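Local coordinates for penicillin binding protein 2X (Streptococcus thermophilus, PDB 5U47) that probably acts as a transpeptidase that cross-links peptidoglycan strands during septal wall synthesis, and is the kind of enzyme that beta-lactams inactivate by acylating an active-site serine, at residues 299-304 with 369-374; 376-381 with 420-425; 429-434 with 457-462. The protein carries 1 engineered substitution. All blocks are in the same frame, centred on the assembly; numbering follows the deposited sequence.

Contact 1 of 3, residues 299-304 with 369-374; sequences VMLLSA and KVWSNY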
loop_
_atom_site.group_PDB
_atom_site.type_symbol
_atom_site.label_atom_id
_atom_site.label_comp_id
_atom_site.label_asym_id
_atom_site.label_seq_id
_atom_site.Cartn_x
_atom_site.Cartn_y
_atom_site.Cartn_z
ATOM N N VAL A 299 -18.041 -2.352 -14.325
ATOM C CA VAL A 299 -18.593 -1.393 -13.367
ATOM C C VAL A 299 -18.304 -0.008 -13.936
ATOM O O VAL A 299 -19.210 0.830 -14.018
ATOM C CB VAL A 299 -17.978 -1.560 -11.954
ATOM C CG1 VAL A 299 -18.421 -0.462 -10.998
ATOM C CG2 VAL A 299 -18.353 -2.912 -11.352
ATOM N N MET A 300 -17.050 0.225 -14.327
ATOM C CA MET A 300 -16.660 1.504 -14.921
ATOM C C MET A 300 -17.439 1.736 -16.219
ATOM O O MET A 300 -17.943 2.837 -16.450
ATOM C CB MET A 300 -15.162 1.559 -15.222
ATOM C CG MET A 300 -14.209 1.773 -14.054
ATOM S SD MET A 300 -14.171 0.539 -12.736
ATOM C CE MET A 300 -15.364 1.214 -11.619
ATOM N N LEU A 301 -17.535 0.691 -17.051
ATOM C CA LEU A 301 -18.247 0.772 -18.333
ATOM C C LEU A 301 -19.680 1.194 -18.161
ATOM O O LEU A 301 -20.136 2.114 -18.822
ATOM C CB LEU A 301 -18.258 -0.564 -19.063
ATOM C CG LEU A 301 -19.067 -0.466 -20.383
ATOM C CD1 LEU A 301 -18.268 0.266 -21.448
ATOM C CD2 LEU A 301 -19.468 -1.810 -20.879
ATOM N N LEU A 302 -20.394 0.485 -17.295
ATOM C CA LEU A 302 -21.782 0.777 -17.010
ATOM C C LEU A 302 -21.966 2.194 -16.486
ATOM O O LEU A 302 -22.902 2.877 -16.905
ATOM C CB LEU A 302 -22.346 -0.218 -15.997
ATOM C CG LEU A 302 -23.812 -0.023 -15.598
ATOM C CD1 LEU A 302 -24.726 -0.156 -16.801
ATOM C CD2 LEU A 302 -24.214 -1.021 -14.533
ATOM N N SER A 303 -21.079 2.636 -15.588
ATOM C CA SER A 303 -21.191 3.995 -15.033
ATOM C C SER A 303 -21.047 5.044 -16.129
ATOM O O SER A 303 -21.717 6.074 -16.090
ATOM C CB SER A 303 -20.167 4.268 -13.928
ATOM O OG SER A 303 -18.843 4.366 -14.423
ATOM N N ALA A 304 -20.154 4.776 -17.080
ATOM C CA ALA A 304 -19.909 5.680 -18.206
ATOM C C ALA A 304 -21.122 5.724 -19.140
ATOM O O ALA A 304 -21.532 6.794 -19.598
ATOM C CB ALA A 304 -18.666 5.253 -18.970
ATOM N N LYS A 369 -13.957 6.976 -28.812
ATOM C CA LYS A 369 -13.416 8.234 -28.291
ATOM C C LYS A 369 -13.933 8.536 -26.877
ATOM O O LYS A 369 -13.140 8.864 -25.962
ATOM C CB LYS A 369 -13.766 9.373 -29.250
ATOM C CG LYS A 369 -13.465 10.773 -28.769
ATOM C CD LYS A 369 -13.949 11.774 -29.806
ATOM C CE LYS A 369 -13.983 13.193 -29.266
ATOM N NZ LYS A 369 -12.681 13.608 -28.689
ATOM N N VAL A 370 -15.250 8.423 -26.708
ATOM C CA VAL A 370 -15.897 8.670 -25.419
ATOM C C VAL A 370 -15.424 7.656 -24.364
ATOM O O VAL A 370 -14.961 8.045 -23.288
ATOM C CB VAL A 370 -17.440 8.659 -25.554
ATOM C CG1 VAL A 370 -18.109 8.672 -24.182
ATOM C CG2 VAL A 370 -17.914 9.863 -26.381
ATOM N N TRP A 371 -15.523 6.365 -24.672
ATOM C CA TRP A 371 -15.073 5.337 -23.731
ATOM C C TRP A 371 -13.601 5.526 -23.340
ATOM O O TRP A 371 -13.251 5.451 -22.150
ATOM C CB TRP A 371 -15.327 3.926 -24.281
ATOM C CG TRP A 371 -14.787 2.792 -23.413
ATOM C CD1 TRP A 371 -13.982 1.765 -23.817
ATOM C CD2 TRP A 371 -14.985 2.608 -21.998
ATOM N NE1 TRP A 371 -13.674 0.945 -22.743
ATOM C CE2 TRP A 371 -14.280 1.442 -21.621
ATOM C CE3 TRP A 371 -15.688 3.318 -21.014
ATOM C CZ2 TRP A 371 -14.263 0.971 -20.305
ATOM C CZ3 TRP A 371 -15.663 2.857 -19.711
ATOM C CH2 TRP A 371 -14.961 1.691 -19.366
ATOM N N SER A 372 -12.748 5.784 -24.319
ATOM C CA SER A 372 -11.329 5.959 -24.055
ATOM C C SER A 372 -11.072 7.172 -23.108
ATOM O O SER A 372 -10.157 7.142 -22.251
ATOM C CB SER A 372 -10.560 6.090 -25.373
ATOM O OG SER A 372 -9.187 6.368 -25.132
ATOM N N ASN A 373 -11.905 8.201 -23.249
ATOM C CA ASN A 373 -11.822 9.373 -22.398
ATOM C C ASN A 373 -12.295 9.037 -20.971
ATOM O O ASN A 373 -11.761 9.581 -20.007
ATOM C CB ASN A 373 -12.655 10.516 -22.967
ATOM C CG ASN A 373 -12.405 11.820 -22.251
ATOM O OD1 ASN A 373 -13.310 12.375 -21.629
ATOM N ND2 ASN A 373 -11.154 12.293 -22.288
ATOM N N TYR A 374 -13.307 8.169 -20.837
ATOM C CA TYR A 374 -13.752 7.732 -19.494
ATOM C C TYR A 374 -12.648 6.976 -18.779
ATOM O O TYR A 374 -12.450 7.174 -17.580
ATOM C CB TYR A 374 -15.059 6.920 -19.502
ATOM C CG TYR A 374 -16.305 7.781 -19.493
ATOM C CD1 TYR A 374 -16.696 8.448 -18.334
ATOM C CD2 TYR A 374 -17.106 7.931 -20.636
ATOM C CE1 TYR A 374 -17.826 9.249 -18.307
ATOM C CE2 TYR A 374 -18.244 8.728 -20.614
ATOM C CZ TYR A 374 -18.596 9.384 -19.446
ATOM O OH TYR A 374 -19.720 10.185 -19.398
#

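Contact 2 of 3, residues 376-381 with 420-425; sequences SLYKFG and LRAFTA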
loop_
_atom_site.group_PDB
_atom_site.type_symbol
_atom_site.label_atom_id
_atom_site.label_comp_id
_atom_site.label_asym_id
_atom_site.label_seq_id
_atom_site.Cartn_x
_atom_site.Cartn_y
_atom_site.Cartn_z
ATOM N N SER A 376 -9.578 7.469 -19.207
ATOM C CA SER A 376 -8.602 8.487 -18.857
ATOM C C SER A 376 -9.082 9.237 -17.589
ATOM O O SER A 376 -8.293 9.472 -16.671
ATOM C CB SER A 376 -8.372 9.421 -20.049
ATOM O OG SER A 376 -7.313 10.312 -19.773
ATOM N N LEU A 377 -10.375 9.557 -17.514
ATOM C CA LEU A 377 -10.946 10.202 -16.319
ATOM C C LEU A 377 -10.831 9.306 -15.075
ATOM O O LEU A 377 -10.674 9.803 -13.957
ATOM C CB LEU A 377 -12.404 10.568 -16.548
ATOM C CG LEU A 377 -12.705 11.693 -17.553
ATOM C CD1 LEU A 377 -14.202 11.843 -17.703
ATOM C CD2 LEU A 377 -12.091 13.019 -17.123
ATOM N N TYR A 378 -10.940 7.991 -15.294
ATOM C CA TYR A 378 -10.750 6.986 -14.249
ATOM C C TYR A 378 -9.241 6.745 -13.963
ATOM O O TYR A 378 -8.890 5.970 -13.069
ATOM C CB TYR A 378 -11.468 5.681 -14.596
ATOM C CG TYR A 378 -12.915 5.603 -14.129
ATOM C CD1 TYR A 378 -13.210 5.489 -12.770
ATOM C CD2 TYR A 378 -13.983 5.568 -15.040
ATOM C CE1 TYR A 378 -14.513 5.376 -12.322
ATOM C CE2 TYR A 378 -15.299 5.462 -14.604
ATOM C CZ TYR A 378 -15.563 5.356 -13.241
ATOM O OH TYR A 378 -16.865 5.252 -12.771
ATOM N N LYS A 379 -8.388 7.386 -14.763
ATOM C CA LYS A 379 -6.925 7.400 -14.611
ATOM C C LYS A 379 -6.164 6.112 -14.885
ATOM O O LYS A 379 -5.007 5.948 -14.423
ATOM C CB LYS A 379 -6.508 7.980 -13.245
ATOM C CG LYS A 379 -6.915 9.428 -13.047
ATOM C CD LYS A 379 -6.407 9.951 -11.711
ATOM C CE LYS A 379 -6.790 11.405 -11.500
ATOM N NZ LYS A 379 -6.044 12.325 -12.403
ATOM N N PHE A 380 -6.787 5.195 -15.613
ATOM C CA PHE A 380 -6.077 3.989 -16.015
ATOM C C PHE A 380 -4.884 4.369 -16.869
ATOM O O PHE A 380 -4.926 5.364 -17.615
ATOM C CB PHE A 380 -7.007 3.002 -16.694
ATOM C CG PHE A 380 -8.002 2.413 -15.742
ATOM C CD1 PHE A 380 -7.583 1.511 -14.790
ATOM C CD2 PHE A 380 -9.337 2.805 -15.760
ATOM C CE1 PHE A 380 -8.472 0.964 -13.882
ATOM C CE2 PHE A 380 -10.241 2.264 -14.850
ATOM C CZ PHE A 380 -9.806 1.340 -13.912
ATOM N N GLY A 381 -3.791 3.626 -16.694
ATOM C CA GLY A 381 -2.525 3.924 -17.371
ATOM C C GLY A 381 -1.661 4.946 -16.613
ATOM O O GLY A 381 -0.537 5.237 -17.026
ATOM N N LEU A 420 -8.826 -0.112 -7.189
ATOM C CA LEU A 420 -9.373 0.427 -5.940
ATOM C C LEU A 420 -9.712 1.905 -6.083
ATOM O O LEU A 420 -10.767 2.345 -5.638
ATOM C CB LEU A 420 -8.402 0.213 -4.765
ATOM C CG LEU A 420 -8.102 -1.263 -4.396
ATOM C CD1 LEU A 420 -7.057 -1.320 -3.286
ATOM C CD2 LEU A 420 -9.365 -1.999 -3.953
ATOM N N ARG A 421 -8.797 2.646 -6.691
ATOM C CA ARG A 421 -8.978 4.074 -6.915
ATOM C C ARG A 421 -10.256 4.324 -7.752
ATOM O O ARG A 421 -11.071 5.178 -7.408
ATOM C CB ARG A 421 -7.758 4.637 -7.629
ATOM C CG ARG A 421 -7.854 6.102 -7.991
ATOM C CD ARG A 421 -6.579 6.610 -8.658
ATOM N NE ARG A 421 -6.304 5.864 -9.872
ATOM C CZ ARG A 421 -5.226 5.996 -10.655
ATOM N NH1 ARG A 421 -5.107 5.219 -11.715
ATOM N NH2 ARG A 421 -4.275 6.872 -10.400
ATOM N N ALA A 422 -10.432 3.551 -8.814
ATOM C CA ALA A 422 -11.600 3.686 -9.694
ATOM C C ALA A 422 -12.874 3.347 -8.938
ATOM O O ALA A 422 -13.887 4.056 -9.073
ATOM C CB ALA A 422 -11.449 2.793 -10.919
ATOM N N PHE A 423 -12.816 2.277 -8.126
ATOM C CA PHE A 423 -13.979 1.872 -7.339
ATOM C C PHE A 423 -14.438 2.954 -6.353
ATOM O O PHE A 423 -15.639 3.042 -6.051
ATOM C CB PHE A 423 -13.745 0.567 -6.561
ATOM C CG PHE A 423 -13.575 -0.666 -7.428
ATOM C CD1 PHE A 423 -14.380 -0.888 -8.542
ATOM C CD2 PHE A 423 -12.670 -1.651 -7.065
ATOM C CE1 PHE A 423 -14.240 -2.052 -9.312
ATOM C CE2 PHE A 423 -12.524 -2.807 -7.831
ATOM C CZ PHE A 423 -13.306 -2.998 -8.955
ATOM N N THR A 424 -13.517 3.790 -5.863
ATOM C CA THR A 424 -13.934 4.818 -4.920
ATOM C C THR A 424 -14.932 5.804 -5.541
ATOM O O THR A 424 -15.764 6.328 -4.821
ATOM C CB THR A 424 -12.766 5.634 -4.287
ATOM O OG1 THR A 424 -12.041 6.327 -5.310
ATOM C CG2 THR A 424 -11.848 4.768 -3.525
ATOM N N ALA A 425 -14.847 6.071 -6.853
ATOM C CA ALA A 425 -15.770 7.008 -7.490
ATOM C C ALA A 425 -17.178 6.406 -7.516
ATOM O O ALA A 425 -18.167 7.099 -7.376
ATOM C CB ALA A 425 -15.312 7.355 -8.892
HETATM O O HOH W 1 -7.624 4.105 -11.548
#

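Contact 3 of 3, residues 429-434 with 457-462; sequences NGIMLE and IGKPVS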
loop_
_atom_site.group_PDB
_atom_site.type_symbol
_atom_site.label_atom_id
_atom_site.label_comp_id
_atom_site.label_asym_id
_atom_site.label_seq_id
_atom_site.Cartn_x
_atom_site.Cartn_y
_atom_site.Cartn_z
ATOM N N ASN A 429 -20.258 8.726 -4.522
ATOM C CA ASN A 429 -21.056 9.680 -5.308
ATOM C C ASN A 429 -20.380 10.263 -6.561
ATOM O O ASN A 429 -20.596 11.428 -6.925
ATOM C CB ASN A 429 -21.534 10.810 -4.374
ATOM C CG ASN A 429 -22.382 10.287 -3.224
ATOM O OD1 ASN A 429 -22.057 10.483 -2.045
ATOM N ND2 ASN A 429 -23.427 9.563 -3.556
ATOM N N GLY A 430 -19.576 9.446 -7.222
ATOM C CA GLY A 430 -18.874 9.858 -8.425
ATOM C C GLY A 430 -17.521 10.509 -8.209
ATOM O O GLY A 430 -16.791 10.703 -9.169
ATOM N N ILE A 431 -17.179 10.794 -6.948
ATOM C CA ILE A 431 -15.956 11.532 -6.562
ATOM C C ILE A 431 -14.828 10.569 -6.230
ATOM O O ILE A 431 -14.856 9.897 -5.204
ATOM C CB ILE A 431 -16.253 12.444 -5.341
ATOM C CG1 ILE A 431 -17.435 13.372 -5.663
ATOM C CG2 ILE A 431 -15.019 13.247 -4.920
ATOM C CD1 ILE A 431 -18.023 14.049 -4.450
ATOM N N MET A 432 -13.816 10.547 -7.085
ATOM C CA MET A 432 -12.708 9.631 -6.946
ATOM C C MET A 432 -11.748 10.115 -5.865
ATOM O O MET A 432 -11.455 11.329 -5.763
ATOM C CB MET A 432 -11.996 9.484 -8.290
ATOM C CG MET A 432 -11.136 8.249 -8.393
ATOM S SD MET A 432 -10.739 7.838 -10.123
ATOM C CE MET A 432 -9.581 9.149 -10.378
ATOM N N LEU A 433 -11.262 9.152 -5.079
ATOM C CA LEU A 433 -10.354 9.384 -3.969
ATOM C C LEU A 433 -9.050 8.653 -4.181
ATOM O O LEU A 433 -9.004 7.599 -4.835
ATOM C CB LEU A 433 -10.975 8.861 -2.663
ATOM C CG LEU A 433 -12.353 9.391 -2.263
ATOM C CD1 LEU A 433 -12.866 8.737 -0.984
ATOM C CD2 LEU A 433 -12.313 10.892 -2.087
ATOM N N GLU A 434 -7.982 9.225 -3.633
ATOM C CA GLU A 434 -6.667 8.588 -3.671
ATOM C C GLU A 434 -6.631 7.521 -2.560
ATOM O O GLU A 434 -6.915 7.833 -1.399
ATOM C CB GLU A 434 -5.591 9.636 -3.415
ATOM C CG GLU A 434 -4.157 9.130 -3.417
ATOM C CD GLU A 434 -3.593 8.827 -4.800
ATOM O OE1 GLU A 434 -4.339 8.704 -5.804
ATOM O OE2 GLU A 434 -2.361 8.698 -4.866
ATOM N N ILE A 457 -9.474 13.440 -6.012
ATOM C CA ILE A 457 -8.585 13.538 -7.177
ATOM C C ILE A 457 -9.271 13.591 -8.532
ATOM O O ILE A 457 -8.578 13.623 -9.550
ATOM C CB ILE A 457 -7.552 12.390 -7.181
ATOM C CG1 ILE A 457 -8.259 11.046 -7.180
ATOM C CG2 ILE A 457 -6.646 12.508 -5.967
ATOM C CD1 ILE A 457 -7.327 9.885 -7.408
ATOM N N GLY A 458 -10.611 13.582 -8.537
ATOM C CA GLY A 458 -11.368 13.667 -9.772
ATOM C C GLY A 458 -12.826 13.305 -9.616
ATOM O O GLY A 458 -13.305 12.973 -8.518
ATOM N N LYS A 459 -13.544 13.388 -10.726
ATOM C CA LYS A 459 -14.959 13.065 -10.749
ATOM C C LYS A 459 -15.309 12.500 -12.126
ATOM O O LYS A 459 -15.741 13.234 -13.021
ATOM C CB LYS A 459 -15.805 14.292 -10.399
ATOM C CG LYS A 459 -17.268 13.912 -10.293
ATOM C CD LYS A 459 -18.126 14.931 -9.599
ATOM C CE LYS A 459 -19.537 14.384 -9.459
ATOM N NZ LYS A 459 -20.476 15.483 -9.133
ATOM N N PRO A 460 -15.096 11.192 -12.307
ATOM C CA PRO A 460 -15.349 10.591 -13.607
ATOM C C PRO A 460 -16.825 10.531 -14.027
ATOM O O PRO A 460 -17.103 10.642 -15.213
ATOM C CB PRO A 460 -14.768 9.178 -13.485
ATOM C CG PRO A 460 -14.267 9.018 -12.120
ATOM C CD PRO A 460 -14.384 10.295 -11.377
ATOM N N VAL A 461 -17.744 10.374 -13.068
ATOM C CA VAL A 461 -19.182 10.276 -13.369
ATOM C C VAL A 461 -20.000 11.041 -12.340
ATOM O O VAL A 461 -19.495 11.432 -11.293
ATOM C CB VAL A 461 -19.659 8.796 -13.423
ATOM C CG1 VAL A 461 -18.913 8.026 -14.506
ATOM C CG2 VAL A 461 -19.484 8.109 -12.078
ATOM N N SER A 462 -21.264 11.278 -12.660
ATOM C CA SER A 462 -22.155 11.992 -11.767
ATOM C C SER A 462 -22.561 11.127 -10.570
ATOM O O SER A 462 -22.384 9.903 -10.560
ATOM C CB SER A 462 -23.419 12.405 -12.514
ATOM O OG SER A 462 -24.224 11.268 -12.818
HETATM O O HOH W 2 -21.323 13.952 -6.112
#

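Contact 1 of 3, residues 299-304 with 369-374
Met-300 O, lying at the edge of the Trp-371 ring, is gripped by two donors from one face of its carbonyl plane: Ala-304 N makes the helical bond, and Ser-303 OG donates a second at 2.7 Å. The serine hydroxyl thus folds back onto its own helix, and its oxygen also meets Tyr-378 OH.

The axes of the segments 299-304 and 369-374 approach to 10.5 Å, their directions 121° apart, and the meeting is between aromatic rings and small or branched apolar groups. Trp-371 has CG anti to its backbone N (chi1 175°), and its side chain crosses Leu-301 at about a right angle. Leu-301 CD1 sits over the face of the six-membered ring, 3.9 Å from its centroid, a CH-pi contact, while Trp-371 CH2 comes to 3.6 Å from Leu-301 CA. One turn on, Ala-304 suits its place because a lone methyl fits between two rings: CB lies near the plane of Trp-371 at its edge, 3.9 Å from CZ3, and over the face of Tyr-374, 3.5 Å from CG.

The polar ends turn to other partners, Trp-371 NE1 to Ser-406 and Tyr-374 OH to Asn-307. Leu-301 lies near, without touching, the SxxK-type residues Ser-295 and Lys-298, consistent with the active-site motif of penicillin-binding proteins. With no hydrogen bond crossing between the two segments, the fit here rests on shape and on methyl groups against pi faces.

Contact 2 of 3, residues 376-381 with 420-425
Arg-421 stretches toward Lys-379, the positive-phi residue (69°) of the Schellman motif that closes the preceding helix. The arginine is extended through CD and bends at chi3 (59°), which sets NE beside a water. That water accepts from Arg-421 NE at 2.8 Å and donates to Tyr-378 O at 2.7 Å, lying in the plane of the guanidinium at its edge. Over one face of the same group, Lys-379 CB stands 3.4 Å above the plane and over its centre, so aliphatic carbon covers a flat cation, and the two chains cross at about a right angle. The rest of the lysine chain leads NZ away from the guanidinium, though the two like charges stay close enough that some repulsion is likely. Arg-421 NH1 has a firm partner in Ile-382 O.

Next comes Ala-422, whose small CB fits a site shared by two rings: it is 3.7 Å from Phe-380 CZ and 3.7 Å from Tyr-378 CD1. Its carbonyl O lies at the edge of the tyrosine ring, 3.6 Å from CE1. At Thr-424 the hydroxyl donates back to Arg-421 O at 2.6 Å, a common use of threonine in a helix, and OG1 also receives Leu-433 N. Ala-425 completes the row, its CB 4.0 Å from Tyr-378 CE1.

Helix 297-308 closes one flank, with Met-300 against Tyr-378 and Ala-422. Strand 432-433 covers the side where Met-432 touches Arg-421, Thr-424 and Ala-425 of the helix and Lys-379 of the facing loop.

Contact 3 of 3, residues 429-434 with 457-462
A short, loosely bonded antiparallel pair of strands, 432-433 with 456-458, joins these segments in the transpeptidase domain, where Met-432 and Ile-457 meet by backbone and side chain. Ile-457 N donates almost straight to Met-432 O at 2.9 Å (176° at the hydrogen). The return bond, Met-432 N to Gly-458 O, has the same length but is more bent (147°), and its donor stands above the carbonyl plane.

Side chains fill in around these two bonds. Ile-457 has CG1 between its backbone N and carbonyl carbon (chi1 58°), 3.5 Å from Met-432 O, and its CD1 reaches Met-432 CE at 3.8 Å. The flexible thioether of Met-432 suits a place between this isoleucine and helix 416-427. Pro-460 lays CD against the other end of the methionine, 4.0 Å from CB.

At the end where Gly-430 faces Val-461, the backbones come close enough to leave no room for a beta carbon on residue 430. Gly-430 CA lies 3.3 Å from Val-461 O in a CA-H...O contact; a beta carbon would have to occupy the space that this oxygen takes, and the positive phi fits glycine as well. Gly-430 O in turn receives Lys-459 CA at 3.4 Å.

Asp-654 and Tyr-656, of the second PASTA domain, reach this edge: Asp-654 OD2 accepts from Lys-459 N, and Tyr-656 packs on Ile-431 and Lys-459. Just past Val-461, Ser-462 is the N-cap of helix 463-478, its OG accepting from Ala-465 N.

In the fold
From the N terminus the contacts close one loop after another, in series, none crossing or enclosing the next. Contact 1 closes the long span from helix 297-308 to helix 368-377. Contact 2 starts at the end of that second helix and closes the excursion to helix 416-427. Contact 3 follows a few residues later, closing the helix-free loop that carries strands 438-443 and 448-451, just ahead of helix 463-478. A probable hydrogen bond from Gly-430 N to Ala-425 O ties contact 3 to contact 2, and Tyr-374 packing on Pro-460 and Val-461 brings it back to contact 1. Together they bind three helices to the strand pair that meets the second PASTA domain.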